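Local coordinates for protein alpha-rhamnosidase (Dictyoglomus thermophilum, PDB 6I60) that probably hydrolyses terminal non-reducing alpha-L-rhamnose residues in alpha-L-rhamnosides, at residues K36-T41 with S339-P344; K116-W119 with Q125-P128; G200-Y205 with L228-D233; G369-G374 with H393-Y398; D533-Q538 with L582-E587. All coordinates share one frame; numbering follows the deposited sequence.

Contact 1: K36-T41 with S339-P344; sequences KCEFTT and SEIYPP
Ile-341 lays its branched side chain across Glu-38 and Thr-40, residues of a tight beta turn that ends strand 35-37 in the immunoglobulin-like N-terminal domain. Glu-38 and Phe-39 both have left-handed backbone angles, close to a type I' turn, and Cys-37 and Thr-40 pair their backbones around it, one of the two bonds being weak. Glu-38 and Thr-40 point their CB atoms toward the loop 339-344 of the rhamnosidase N-terminal domain. Ile-341 CB rests 3.7 Å from Glu-38 CB, and the two side chains run at about a right angle. Its two branches then part: CG1 lies 3.8 Å from Glu-38 CG, while CG2, anti to the backbone N, lies 3.8 Å from Thr-40 CB. The contact is mainly aliphatic, made by Glu-38 CB and CG and by Thr-40, whose OG1 also lies against CG2. The glutamate chain bends at chi2 (-59°); OE2 bonds to the backbone N of Ile-52, and OE1 forms a salt bridge with Arg-528 on helix 524-535, tying in the catalytic domain as well. One water completes the join, donating to Glu-38 OE1 over 2.7 Å and accepting from Ile-341 N over 3.3 Å.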
# COMPACT_ATOMS: atom_id res chain seq x y z
N LYS A 36 3.36 -17.37 -8.95
CA LYS A 36 4.06 -16.18 -8.49
C LYS A 36 5.20 -16.58 -7.57
O LYS A 36 5.03 -17.41 -6.67
CB LYS A 36 3.10 -15.23 -7.76
CG LYS A 36 1.82 -14.92 -8.53
CD LYS A 36 1.48 -13.44 -8.45
CE LYS A 36 -0.03 -13.22 -8.54
NZ LYS A 36 -0.67 -13.22 -7.19
N CYS A 37 6.37 -15.99 -7.81
CA CYS A 37 7.50 -16.06 -6.89
C CYS A 37 7.67 -14.68 -6.26
O CYS A 37 7.74 -13.68 -6.98
CB CYS A 37 8.78 -16.49 -7.61
SG CYS A 37 10.25 -16.42 -6.57
N GLU A 38 7.73 -14.65 -4.93
CA GLU A 38 7.70 -13.39 -4.18
C GLU A 38 6.46 -12.57 -4.51
O GLU A 38 6.49 -11.34 -4.52
CB GLU A 38 8.97 -12.56 -4.43
CG GLU A 38 10.20 -13.07 -3.68
CD GLU A 38 10.00 -13.09 -2.18
OE1 GLU A 38 10.27 -12.06 -1.52
OE2 GLU A 38 9.55 -14.14 -1.66
N PHE A 39 5.35 -13.27 -4.78
CA PHE A 39 4.07 -12.63 -5.10
C PHE A 39 4.18 -11.74 -6.33
O PHE A 39 3.59 -10.66 -6.40
CB PHE A 39 3.52 -11.86 -3.91
CG PHE A 39 3.35 -12.69 -2.67
CD1 PHE A 39 2.24 -13.49 -2.50
CD2 PHE A 39 4.33 -12.68 -1.68
CE1 PHE A 39 2.09 -14.26 -1.37
CE2 PHE A 39 4.18 -13.45 -0.55
CZ PHE A 39 3.06 -14.24 -0.39
N THR A 40 4.96 -12.19 -7.32
CA THR A 40 5.14 -11.44 -8.56
C THR A 40 5.36 -12.43 -9.69
O THR A 40 6.07 -13.42 -9.53
CB THR A 40 6.32 -10.47 -8.46
OG1 THR A 40 6.22 -9.71 -7.25
CG2 THR A 40 6.34 -9.52 -9.65
N THR A 41 4.76 -12.14 -10.84
CA THR A 41 4.93 -12.97 -12.03
C THR A 41 6.33 -12.75 -12.59
O THR A 41 6.65 -11.66 -13.06
CB THR A 41 3.86 -12.65 -13.07
OG1 THR A 41 2.59 -13.16 -12.62
CG2 THR A 41 4.21 -13.28 -14.41
N SER A 339 17.42 -6.27 -2.20
CA SER A 339 16.52 -6.16 -3.35
C SER A 339 15.20 -6.83 -3.00
O SER A 339 15.07 -8.06 -3.11
CB SER A 339 17.14 -6.78 -4.60
OG SER A 339 16.28 -6.64 -5.71
N GLU A 340 14.23 -6.03 -2.57
CA GLU A 340 12.91 -6.54 -2.24
C GLU A 340 12.01 -6.53 -3.47
O GLU A 340 12.10 -5.62 -4.31
CB GLU A 340 12.27 -5.71 -1.12
CG GLU A 340 13.01 -5.79 0.20
CD GLU A 340 12.08 -5.66 1.39
OE1 GLU A 340 12.37 -4.85 2.30
OE2 GLU A 340 11.05 -6.37 1.42
N ILE A 341 11.16 -7.54 -3.58
CA ILE A 341 10.21 -7.65 -4.68
C ILE A 341 8.90 -7.04 -4.20
O ILE A 341 8.17 -7.64 -3.40
CB ILE A 341 10.03 -9.10 -5.14
CG1 ILE A 341 11.39 -9.78 -5.28
CG2 ILE A 341 9.27 -9.15 -6.45
CD1 ILE A 341 12.16 -9.37 -6.51
N TYR A 342 8.59 -5.84 -4.68
CA TYR A 342 7.39 -5.12 -4.29
C TYR A 342 7.03 -4.16 -5.41
O TYR A 342 7.90 -3.78 -6.21
CB TYR A 342 7.58 -4.37 -2.97
CG TYR A 342 8.42 -3.12 -3.05
CD1 TYR A 342 9.72 -3.15 -3.55
CD2 TYR A 342 7.93 -1.89 -2.62
CE1 TYR A 342 10.49 -2.01 -3.62
CE2 TYR A 342 8.69 -0.74 -2.68
CZ TYR A 342 9.98 -0.81 -3.19
OH TYR A 342 10.75 0.33 -3.26
N PRO A 343 5.77 -3.76 -5.52
CA PRO A 343 5.36 -2.86 -6.60
C PRO A 343 6.09 -1.53 -6.52
O PRO A 343 6.12 -0.89 -5.46
CB PRO A 343 3.85 -2.68 -6.35
CG PRO A 343 3.44 -3.90 -5.60
CD PRO A 343 4.62 -4.25 -4.73
N PRO A 344 6.71 -1.10 -7.61
CA PRO A 344 7.40 0.19 -7.62
C PRO A 344 6.45 1.33 -7.95
O PRO A 344 5.28 1.13 -8.30
CB PRO A 344 8.44 0.00 -8.74
CG PRO A 344 7.77 -0.93 -9.70
CD PRO A 344 6.86 -1.82 -8.89
O HOH W 1 11.06 -9.52 -0.95

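Contact 2: K116-W119 with Q125-P128; sequences KVRW and QESP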
# COMPACT_ATOMS: atom_id res chain seq x y z
N LYS A 116 8.10 -25.42 -12.10
CA LYS A 116 6.73 -25.82 -12.39
C LYS A 116 6.12 -26.43 -11.13
O LYS A 116 6.80 -26.63 -10.12
CB LYS A 116 6.67 -26.82 -13.55
CG LYS A 116 7.90 -26.81 -14.45
CD LYS A 116 8.02 -28.11 -15.23
CE LYS A 116 8.51 -29.24 -14.34
NZ LYS A 116 8.65 -30.52 -15.10
N VAL A 117 4.83 -26.74 -11.19
CA VAL A 117 4.15 -27.31 -10.03
C VAL A 117 2.95 -28.12 -10.51
O VAL A 117 2.29 -27.76 -11.48
CB VAL A 117 3.74 -26.21 -9.02
CG1 VAL A 117 2.65 -25.32 -9.59
CG2 VAL A 117 3.30 -26.82 -7.70
N ARG A 118 2.71 -29.23 -9.82
CA ARG A 118 1.51 -30.04 -9.99
C ARG A 118 0.70 -30.02 -8.70
O ARG A 118 1.22 -29.70 -7.62
CB ARG A 118 1.85 -31.49 -10.35
CG ARG A 118 2.63 -31.66 -11.64
CD ARG A 118 2.81 -33.14 -11.98
NE ARG A 118 3.33 -33.92 -10.86
CZ ARG A 118 4.15 -34.95 -10.98
NH1 ARG A 118 4.55 -35.34 -12.18
NH2 ARG A 118 4.56 -35.61 -9.90
N TRP A 119 -0.58 -30.37 -8.81
CA TRP A 119 -1.45 -30.41 -7.65
C TRP A 119 -2.37 -31.62 -7.76
O TRP A 119 -2.73 -32.05 -8.86
CB TRP A 119 -2.27 -29.12 -7.50
CG TRP A 119 -3.40 -29.00 -8.48
CD1 TRP A 119 -3.31 -28.84 -9.83
CD2 TRP A 119 -4.80 -29.02 -8.17
NE1 TRP A 119 -4.57 -28.76 -10.38
CE2 TRP A 119 -5.50 -28.87 -9.38
CE3 TRP A 119 -5.54 -29.15 -6.98
CZ2 TRP A 119 -6.89 -28.85 -9.45
CZ3 TRP A 119 -6.92 -29.13 -7.05
CH2 TRP A 119 -7.58 -28.98 -8.28
N GLN A 125 -6.46 -37.21 -7.86
CA GLN A 125 -6.20 -37.25 -9.29
C GLN A 125 -5.07 -36.29 -9.63
O GLN A 125 -5.14 -35.10 -9.29
CB GLN A 125 -7.47 -36.90 -10.08
CG GLN A 125 -8.68 -37.71 -9.65
CD GLN A 125 -9.93 -37.34 -10.42
OE1 GLN A 125 -10.68 -38.21 -10.87
NE2 GLN A 125 -10.16 -36.04 -10.58
N GLU A 126 -4.03 -36.80 -10.28
CA GLU A 126 -2.84 -36.01 -10.57
C GLU A 126 -3.09 -35.08 -11.75
O GLU A 126 -3.72 -35.46 -12.74
CB GLU A 126 -1.66 -36.93 -10.86
CG GLU A 126 -0.34 -36.22 -11.05
CD GLU A 126 0.72 -37.13 -11.64
OE1 GLU A 126 1.92 -36.86 -11.42
OE2 GLU A 126 0.36 -38.12 -12.31
N SER A 127 -2.59 -33.85 -11.63
CA SER A 127 -2.72 -32.81 -12.64
C SER A 127 -1.42 -32.68 -13.43
O SER A 127 -0.34 -32.99 -12.93
CB SER A 127 -3.06 -31.47 -12.00
OG SER A 127 -2.48 -30.39 -12.71
N PRO A 128 -1.50 -32.22 -14.68
CA PRO A 128 -0.28 -31.98 -15.46
C PRO A 128 0.56 -30.87 -14.85
O PRO A 128 0.11 -30.10 -13.99
CB PRO A 128 -0.81 -31.58 -16.85
CG PRO A 128 -2.21 -32.10 -16.89
CD PRO A 128 -2.72 -32.02 -15.49
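Arg-118 turns one face of its guanidinium to the carboxylate of Glu-126, whose OE1 sits 3.0 Å above the guanidinium plane, over its centre. The bend at chi3 (-50°) brings the group there, and the two planes are 72° apart. Arg-118 NH1 is 3.1 Å from Glu-126 OE1, a salt bridge made by charge alone, since no N-H points at the oxygen. Nearer the backbone, Arg-118 CD lies 3.3 Å from the carbonyl O of Ser-127.

The backbone link is slight: Ser-127 N donates weakly to Trp-119 O over 3.3 Å, at an angle of 130°. Other polar groups look to the N-terminal residues of the chain. Trp-119 NE1 donates to the carbonyl of Tyr-30, and Ser-127 OG is bonded to that same oxygen. The hydroxyl lies close to the indole, Ser-127 OG being 3.4 Å from Trp-119 CD1. The carbonyls of Gln-125 and Glu-126 are met by Asn-28 ND2 and Ser-26 OG. Further along, Val-117 N is bonded to Ser-130 OG, and Val-117 and Ser-130 pair through their backbones as well.

The loop 125-128 thus folds back on strand 112-120 as part of the beta-hairpin connection to the antiparallel strand 133-137 of the immunoglobulin-like domain.

Contact 3: G200-Y205 with L228-D233; sequences GLYELY and LYTVYD
Tyr-202 and Tyr-232 reach toward each other from two facing sheets of a beta sandwich, and their hydroxyls meet in its core. Tyr-232 OH donates to Tyr-202 OH over 3.0 Å. The rings do not stack: Tyr-202 OH comes up at the edge of the Tyr-232 ring, near its plane. The closest ring carbons, Tyr-202 CE2 and Tyr-232 CE2, are 4.1 Å apart. Thr-230 sits beside the same hydroxyl, its CB 3.2 Å from Tyr-202 OH, while its CG2 rests over one face of the Tyr-232 ring, toward the rim. One step further on, Leu-204 CD2 packs 3.9 Å from Tyr-232 CD2, the two side chains running antiparallel alongside each other.

The next shell fixes the polar end. Asp-217 OD2 is hydrogen-bonded to both Tyr-202 OH and Thr-230 OG1, so these two hydroxyls share one carboxylate oxygen, and Tyr-232 OH joins through Tyr-202. Ile-196 of strand 189-199 and Leu-249 of strand 242-250 also touch Tyr-202.

Beyond that lies the backbone frame. The strand segments 201-205 and 230-233 run nearly parallel, 22° apart, with axes 10.8 Å from each other, a spacing bridged by side chains alone. Strand 201-206 pairs instead with 242-250, and starts at a classic beta bulge in which Gly-200 and Leu-201 both face Gly-250, just after the cis peptide bond that precedes Gly-200.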
# COMPACT_ATOMS: atom_id res chain seq x y z
N GLY A 200 19.17 10.00 -3.52
CA GLY A 200 17.99 9.31 -3.04
C GLY A 200 17.08 8.87 -4.18
O GLY A 200 16.28 7.95 -4.03
N LEU A 201 17.22 9.54 -5.32
CA LEU A 201 16.49 9.20 -6.53
C LEU A 201 17.47 9.16 -7.70
O LEU A 201 18.55 9.75 -7.65
CB LEU A 201 15.37 10.22 -6.82
CG LEU A 201 14.34 10.41 -5.70
CD1 LEU A 201 13.46 11.62 -5.98
CD2 LEU A 201 13.50 9.15 -5.53
N TYR A 202 17.08 8.44 -8.76
CA TYR A 202 17.96 8.28 -9.91
C TYR A 202 17.14 8.05 -11.17
O TYR A 202 15.95 7.72 -11.11
CB TYR A 202 18.95 7.13 -9.70
CG TYR A 202 18.33 5.75 -9.82
CD1 TYR A 202 17.78 5.12 -8.71
CD2 TYR A 202 18.29 5.08 -11.04
CE1 TYR A 202 17.20 3.87 -8.82
CE2 TYR A 202 17.72 3.83 -11.15
CZ TYR A 202 17.18 3.23 -10.04
OH TYR A 202 16.61 1.98 -10.14
N GLU A 203 17.80 8.23 -12.31
CA GLU A 203 17.26 7.86 -13.61
C GLU A 203 18.39 7.26 -14.43
O GLU A 203 19.45 7.88 -14.55
CB GLU A 203 16.63 9.06 -14.33
CG GLU A 203 15.13 9.17 -14.15
CD GLU A 203 14.49 10.20 -15.07
OE1 GLU A 203 15.21 11.12 -15.53
OE2 GLU A 203 13.28 10.09 -15.34
N LEU A 204 18.17 6.08 -14.98
CA LEU A 204 19.21 5.33 -15.67
C LEU A 204 19.02 5.41 -17.18
O LEU A 204 17.90 5.29 -17.69
CB LEU A 204 19.21 3.87 -15.22
CG LEU A 204 20.15 2.93 -15.97
CD1 LEU A 204 21.60 3.24 -15.62
CD2 LEU A 204 19.82 1.49 -15.65
N TYR A 205 20.13 5.60 -17.89
CA TYR A 205 20.15 5.65 -19.35
C TYR A 205 21.28 4.78 -19.87
O TYR A 205 22.36 4.74 -19.28
CB TYR A 205 20.31 7.08 -19.86
CG TYR A 205 19.12 7.97 -19.59
CD1 TYR A 205 18.05 8.04 -20.47
CD2 TYR A 205 19.07 8.75 -18.43
CE1 TYR A 205 16.97 8.85 -20.22
CE2 TYR A 205 17.98 9.56 -18.18
CZ TYR A 205 16.93 9.61 -19.07
OH TYR A 205 15.85 10.42 -18.82
N LEU A 228 17.55 -0.20 -0.75
CA LEU A 228 17.01 -1.11 -1.75
C LEU A 228 17.53 -0.73 -3.13
O LEU A 228 17.25 0.36 -3.62
CB LEU A 228 15.48 -1.09 -1.73
CG LEU A 228 14.79 -1.11 -0.38
CD1 LEU A 228 13.33 -0.71 -0.53
CD2 LEU A 228 14.90 -2.49 0.25
N TYR A 229 18.29 -1.63 -3.75
CA TYR A 229 18.77 -1.43 -5.11
C TYR A 229 17.83 -2.11 -6.10
O TYR A 229 17.12 -3.06 -5.76
CB TYR A 229 20.19 -1.96 -5.28
CG TYR A 229 20.32 -3.46 -5.28
CD1 TYR A 229 20.44 -4.17 -4.09
CD2 TYR A 229 20.35 -4.18 -6.47
CE1 TYR A 229 20.56 -5.55 -4.08
CE2 TYR A 229 20.47 -5.56 -6.47
CZ TYR A 229 20.57 -6.24 -5.28
OH TYR A 229 20.69 -7.60 -5.28
N THR A 230 17.82 -1.60 -7.32
CA THR A 230 16.98 -2.11 -8.39
C THR A 230 17.85 -2.75 -9.47
O THR A 230 18.91 -2.23 -9.81
CB THR A 230 16.13 -1.00 -9.00
OG1 THR A 230 15.42 -0.31 -7.96
CG2 THR A 230 15.13 -1.56 -10.00
N VAL A 231 17.39 -3.89 -9.99
CA VAL A 231 18.07 -4.60 -11.07
C VAL A 231 17.23 -4.48 -12.33
O VAL A 231 16.01 -4.68 -12.30
CB VAL A 231 18.32 -6.07 -10.71
CG1 VAL A 231 17.06 -6.70 -10.16
CG2 VAL A 231 18.80 -6.84 -11.94
N TYR A 232 17.88 -4.14 -13.44
CA TYR A 232 17.21 -3.97 -14.72
C TYR A 232 17.79 -4.93 -15.75
O TYR A 232 18.96 -5.32 -15.68
CB TYR A 232 17.35 -2.53 -15.22
CG TYR A 232 16.58 -1.52 -14.41
CD1 TYR A 232 15.20 -1.44 -14.49
CD2 TYR A 232 17.24 -0.63 -13.56
CE1 TYR A 232 14.49 -0.52 -13.75
CE2 TYR A 232 16.54 0.30 -12.82
CZ TYR A 232 15.16 0.35 -12.91
OH TYR A 232 14.46 1.28 -12.17
N ASP A 233 16.96 -5.30 -16.72
CA ASP A 233 17.37 -6.14 -17.84
C ASP A 233 17.69 -5.22 -19.01
O ASP A 233 16.78 -4.64 -19.63
CB ASP A 233 16.27 -7.14 -18.20
CG ASP A 233 16.45 -7.72 -19.59
OD1 ASP A 233 17.58 -8.13 -19.93
OD2 ASP A 233 15.46 -7.76 -20.35

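Contact 4: G369-G374 with H393-Y398; sequences GQNYTG and HAELTY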
# COMPACT_ATOMS: atom_id res chain seq x y z
N GLY A 369 -10.52 17.99 -12.14
CA GLY A 369 -11.72 17.34 -11.66
C GLY A 369 -11.50 16.28 -10.60
O GLY A 369 -12.47 15.63 -10.19
N GLN A 370 -10.27 16.07 -10.15
CA GLN A 370 -9.98 15.03 -9.17
C GLN A 370 -8.68 15.38 -8.46
O GLN A 370 -7.71 15.79 -9.10
CB GLN A 370 -9.88 13.65 -9.85
CG GLN A 370 -9.28 12.56 -8.97
CD GLN A 370 -10.26 12.04 -7.95
OE1 GLN A 370 -11.42 11.75 -8.27
NE2 GLN A 370 -9.81 11.91 -6.70
N ASN A 371 -8.67 15.21 -7.14
CA ASN A 371 -7.47 15.39 -6.34
C ASN A 371 -6.62 14.13 -6.45
O ASN A 371 -6.97 13.08 -5.89
CB ASN A 371 -7.84 15.68 -4.89
CG ASN A 371 -6.68 16.23 -4.09
OD1 ASN A 371 -5.52 16.11 -4.48
ND2 ASN A 371 -6.99 16.83 -2.94
N TYR A 372 -5.50 14.22 -7.18
CA TYR A 372 -4.63 13.07 -7.38
C TYR A 372 -3.19 13.41 -7.02
O TYR A 372 -2.93 14.47 -6.43
CB TYR A 372 -4.72 12.57 -8.83
CG TYR A 372 -4.17 13.52 -9.86
CD1 TYR A 372 -4.80 14.72 -10.14
CD2 TYR A 372 -3.01 13.21 -10.57
CE1 TYR A 372 -4.30 15.59 -11.09
CE2 TYR A 372 -2.50 14.07 -11.53
CZ TYR A 372 -3.15 15.26 -11.78
OH TYR A 372 -2.65 16.13 -12.73
N THR A 373 -2.25 12.54 -7.37
CA THR A 373 -0.86 12.72 -7.01
C THR A 373 0.03 12.51 -8.23
O THR A 373 -0.30 11.74 -9.14
CB THR A 373 -0.42 11.75 -5.91
OG1 THR A 373 -0.85 10.43 -6.23
CG2 THR A 373 -1.03 12.17 -4.59
N GLY A 374 1.17 13.20 -8.23
CA GLY A 374 2.10 13.12 -9.33
C GLY A 374 2.55 14.49 -9.82
O GLY A 374 2.81 15.39 -9.02
N HIS A 393 0.85 24.03 -7.97
CA HIS A 393 -0.16 23.00 -7.74
C HIS A 393 -0.86 23.26 -6.41
O HIS A 393 -0.23 23.72 -5.45
CB HIS A 393 0.47 21.60 -7.73
CG HIS A 393 1.46 21.37 -8.83
ND1 HIS A 393 2.70 21.99 -8.86
CD2 HIS A 393 1.41 20.59 -9.94
CE1 HIS A 393 3.35 21.60 -9.94
NE2 HIS A 393 2.59 20.75 -10.61
N ALA A 394 -2.15 22.96 -6.36
CA ALA A 394 -2.93 23.19 -5.15
C ALA A 394 -4.10 22.22 -5.10
O ALA A 394 -4.53 21.67 -6.12
CB ALA A 394 -3.42 24.63 -5.06
N GLU A 395 -4.63 22.04 -3.89
CA GLU A 395 -5.77 21.16 -3.64
C GLU A 395 -7.10 21.89 -3.76
O GLU A 395 -8.09 21.31 -4.22
CB GLU A 395 -5.66 20.54 -2.25
CG GLU A 395 -4.79 19.29 -2.18
CD GLU A 395 -4.96 18.54 -0.87
OE1 GLU A 395 -5.15 19.20 0.18
OE2 GLU A 395 -4.92 17.29 -0.88
N LEU A 396 -7.15 23.16 -3.35
CA LEU A 396 -8.39 23.92 -3.26
C LEU A 396 -8.29 25.20 -4.09
O LEU A 396 -7.24 25.53 -4.65
CB LEU A 396 -8.73 24.24 -1.80
CG LEU A 396 -8.69 23.03 -0.87
CD1 LEU A 396 -8.79 23.46 0.59
CD2 LEU A 396 -9.79 22.04 -1.23
N THR A 397 -9.40 25.92 -4.16
CA THR A 397 -9.49 27.16 -4.91
C THR A 397 -10.14 28.24 -4.05
O THR A 397 -10.76 27.96 -3.02
CB THR A 397 -10.28 26.98 -6.21
OG1 THR A 397 -10.25 28.20 -6.96
CG2 THR A 397 -11.73 26.62 -5.91
N TYR A 398 -9.99 29.48 -4.49
CA TYR A 398 -10.65 30.62 -3.87
C TYR A 398 -11.86 31.04 -4.69
O TYR A 398 -12.05 30.62 -5.84
CB TYR A 398 -9.67 31.80 -3.72
CG TYR A 398 -8.70 31.65 -2.57
CD1 TYR A 398 -9.13 31.17 -1.33
CD2 TYR A 398 -7.36 31.97 -2.71
CE1 TYR A 398 -8.25 31.03 -0.28
CE2 TYR A 398 -6.47 31.83 -1.66
CZ TYR A 398 -6.92 31.36 -0.44
OH TYR A 398 -6.05 31.22 0.61
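Glu-395 reaches over to Asn-371 within the concanavalin-like beta-sandwich domain, from the short break between strands 388-394 and 396-397. Its CB is 4.0 Å from Asn-371 ND2. CG, placed beside the backbone N by chi1 of -84°, comes closer, to 3.4 Å from Asn-371 ND2. From there the chain runs extended, and CD is again 3.4 Å from Asn-371 ND2, so the amide lies across the end of the glutamate chain at a slant. At the tip the two oxygens part company. OE1 turns to the rest of the protein, hydrogen-bonded to Thr-407 OG1 and to the backbone N of His-818, a residue of the catalytic domain. OE2 accepts a hydrogen bond from Asn-371 ND2.

The asparagine is tied the same way: its backbone N is bonded to Thr-801 OG1, and the neighbouring Gln-370 NE2 to the carbonyl of Thr-801. The buried pair therefore lies where the sandwich meets the catalytic domain. With a leucine at Asn-371, Glu-395 OE2 would probably be left without this donor, against a hydrocarbon.

The bond runs from Asn-371 ND2 to Glu-395 OE2 over 3.0 Å at 158°, in the asparagine's amide plane but from above that of the carboxylate.

Contact 5: D533-Q538 with L582-E587; sequences DIRDAQ and LEEHYE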
# COMPACT_ATOMS: atom_id res chain seq x y z
N ASP A 533 10.49 -2.24 7.14
CA ASP A 533 10.83 -0.88 7.57
C ASP A 533 10.57 -0.70 9.05
O ASP A 533 11.35 -0.04 9.75
CB ASP A 533 10.03 0.14 6.75
CG ASP A 533 10.47 0.20 5.30
OD1 ASP A 533 11.49 -0.42 4.96
OD2 ASP A 533 9.78 0.87 4.50
N ILE A 534 9.47 -1.26 9.56
CA ILE A 534 9.19 -1.22 10.99
C ILE A 534 10.24 -2.03 11.75
O ILE A 534 10.67 -1.63 12.84
CB ILE A 534 7.77 -1.72 11.27
CG1 ILE A 534 6.75 -0.82 10.56
CG2 ILE A 534 7.49 -1.78 12.76
CD1 ILE A 534 5.61 -1.58 9.93
N ARG A 535 10.66 -3.16 11.19
CA ARG A 535 11.70 -3.96 11.82
C ARG A 535 13.03 -3.21 11.84
O ARG A 535 13.80 -3.33 12.80
CB ARG A 535 11.84 -5.30 11.09
CG ARG A 535 12.82 -6.27 11.73
CD ARG A 535 13.49 -7.13 10.68
NE ARG A 535 14.14 -6.33 9.64
CZ ARG A 535 14.18 -6.66 8.35
NH1 ARG A 535 13.61 -7.79 7.94
NH2 ARG A 535 14.79 -5.87 7.48
N ASP A 536 13.32 -2.43 10.80
CA ASP A 536 14.55 -1.66 10.72
C ASP A 536 14.54 -0.43 11.61
O ASP A 536 15.58 0.22 11.76
CB ASP A 536 14.82 -1.24 9.27
CG ASP A 536 15.50 -2.33 8.46
OD1 ASP A 536 15.94 -2.04 7.33
OD2 ASP A 536 15.59 -3.47 8.95
N ALA A 537 13.40 -0.09 12.21
CA ALA A 537 13.32 1.06 13.10
C ALA A 537 12.97 0.67 14.53
O ALA A 537 12.81 1.55 15.38
CB ALA A 537 12.29 2.07 12.58
N GLN A 538 12.84 -0.62 14.82
CA GLN A 538 12.55 -1.07 16.18
C GLN A 538 13.78 -0.88 17.06
O GLN A 538 14.86 -1.39 16.75
CB GLN A 538 12.11 -2.53 16.17
CG GLN A 538 11.48 -2.99 17.47
CD GLN A 538 10.85 -4.36 17.36
OE1 GLN A 538 11.23 -5.17 16.51
NE2 GLN A 538 9.87 -4.63 18.21
N LEU A 582 4.59 -14.14 9.80
CA LEU A 582 4.37 -14.12 11.24
C LEU A 582 5.59 -14.64 11.99
O LEU A 582 5.94 -14.11 13.05
CB LEU A 582 3.13 -14.93 11.59
CG LEU A 582 1.78 -14.32 11.17
CD1 LEU A 582 0.63 -15.06 11.84
CD2 LEU A 582 1.73 -12.84 11.49
N GLU A 583 6.25 -15.67 11.46
CA GLU A 583 7.46 -16.18 12.10
C GLU A 583 8.65 -15.26 11.89
O GLU A 583 9.49 -15.12 12.78
CB GLU A 583 7.79 -17.58 11.57
CG GLU A 583 6.58 -18.46 11.30
CD GLU A 583 6.95 -19.77 10.63
OE1 GLU A 583 6.16 -20.74 10.73
OE2 GLU A 583 8.03 -19.84 10.01
N GLU A 584 8.72 -14.61 10.72
CA GLU A 584 9.86 -13.76 10.41
C GLU A 584 9.93 -12.54 11.33
O GLU A 584 11.03 -12.06 11.62
CB GLU A 584 9.80 -13.32 8.94
CG GLU A 584 10.90 -12.39 8.51
CD GLU A 584 10.67 -11.83 7.12
OE1 GLU A 584 11.29 -10.80 6.78
OE2 GLU A 584 9.86 -12.43 6.37
N HIS A 585 8.79 -12.04 11.79
CA HIS A 585 8.74 -10.86 12.65
C HIS A 585 8.24 -11.18 14.06
O HIS A 585 7.89 -10.26 14.81
CB HIS A 585 7.85 -9.78 12.02
CG HIS A 585 8.43 -9.16 10.78
ND1 HIS A 585 9.43 -8.22 10.82
CD2 HIS A 585 8.15 -9.35 9.47
CE1 HIS A 585 9.74 -7.85 9.59
NE2 HIS A 585 8.98 -8.53 8.75
N TYR A 586 8.22 -12.46 14.44
CA TYR A 586 7.65 -12.83 15.73
C TYR A 586 8.46 -12.27 16.89
O TYR A 586 7.90 -11.82 17.89
CB TYR A 586 7.54 -14.35 15.85
CG TYR A 586 6.86 -14.80 17.12
CD1 TYR A 586 7.60 -15.23 18.21
CD2 TYR A 586 5.48 -14.79 17.24
CE1 TYR A 586 6.99 -15.63 19.38
CE2 TYR A 586 4.85 -15.20 18.40
CZ TYR A 586 5.61 -15.62 19.47
OH TYR A 586 5.00 -16.02 20.64
N GLU A 587 9.79 -12.29 16.78
CA GLU A 587 10.63 -11.73 17.84
C GLU A 587 10.40 -10.23 17.99
O GLU A 587 10.44 -9.72 19.11
CB GLU A 587 12.10 -12.02 17.55
CG GLU A 587 12.58 -13.36 18.09
CD GLU A 587 14.06 -13.37 18.41
OE1 GLU A 587 14.78 -12.47 17.93
OE2 GLU A 587 14.51 -14.29 19.13
O HOH W 2 12.95 -10.21 9.84
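A salt-bridge network of Arg-535, Asp-536 and Glu-584 joins two helical corners of the six-hairpin glycosidase domain, an (alpha/alpha)6 barrel in this family. Arg-535, in the last turn of helix 524-535, meets His-585 with its aliphatic part: CB lies 3.6 Å from His-585 CE1, at the edge of the imidazole and in its plane. The arginine then bends at chi2 and chi3 (55°), which carries its guanidinium back over its own segment to Asp-536. There it grips one oxygen side-on with two nitrogens, Arg-535 NH2 to Asp-536 OD2 at 2.9 Å and NE to the same OD2 at 3.3 Å, both approaching from the same face of the carboxylate. That grip fixes the rotation of the guanidinium and turns its remaining edge to the other segment. Glu-584 OE1 lies in the guanidinium plane there, 4.0 Å from Arg-535 NH1, a long ion pair. A water links the same nitrogen to the backbone of Glu-584, accepting from Arg-535 NH1 over 3.1 Å and donating to Glu-584 O over 3.2 Å. A methionine in place of Arg-535 would probably leave Asp-536 OD2 without both donors and the water without its donor on this side.

His-585 stands at the N-cap position of helix 586-599, right where helix 580-584 gives way to it. Its ND1 is hydrogen-bonded to Tyr-565 OH of helix 564-576; Tyr-565 also packs on Ile-534 and Arg-535, while Asp-536 OD1 pairs with Arg-226 of strand 226-233, so four helices and a strand of the neighbouring sandwich converge here.

Overall arrangement
Contacts 1, 3 and 5 cluster where the domains join. Contacts 1 and 3 touch directly, Ser-339 CB lying 3.5 Å from Tyr-229 CZ and Glu-340 CG 3.8 Å from Leu-228 CD2. Contacts 1 and 5 come within about 5 Å at their nearest atoms, and Arg-226 ties them, pairing with Glu-340 on one side and with Asp-533 and Asp-536 on the other. Contact 2 lies far off, its centre about 52 Å from that of contact 4. None of the five supplies Tyr-656, Glu-659 or Leu-660, which line the pocket of 2-(2-ethoxyethoxy)ethanol; Glu-587 of contact 5 is hydrogen-bonded to a triethylene glycol, probably from the crystallisation liquor, and the Arg-535 side chain lies about 6 Å from it.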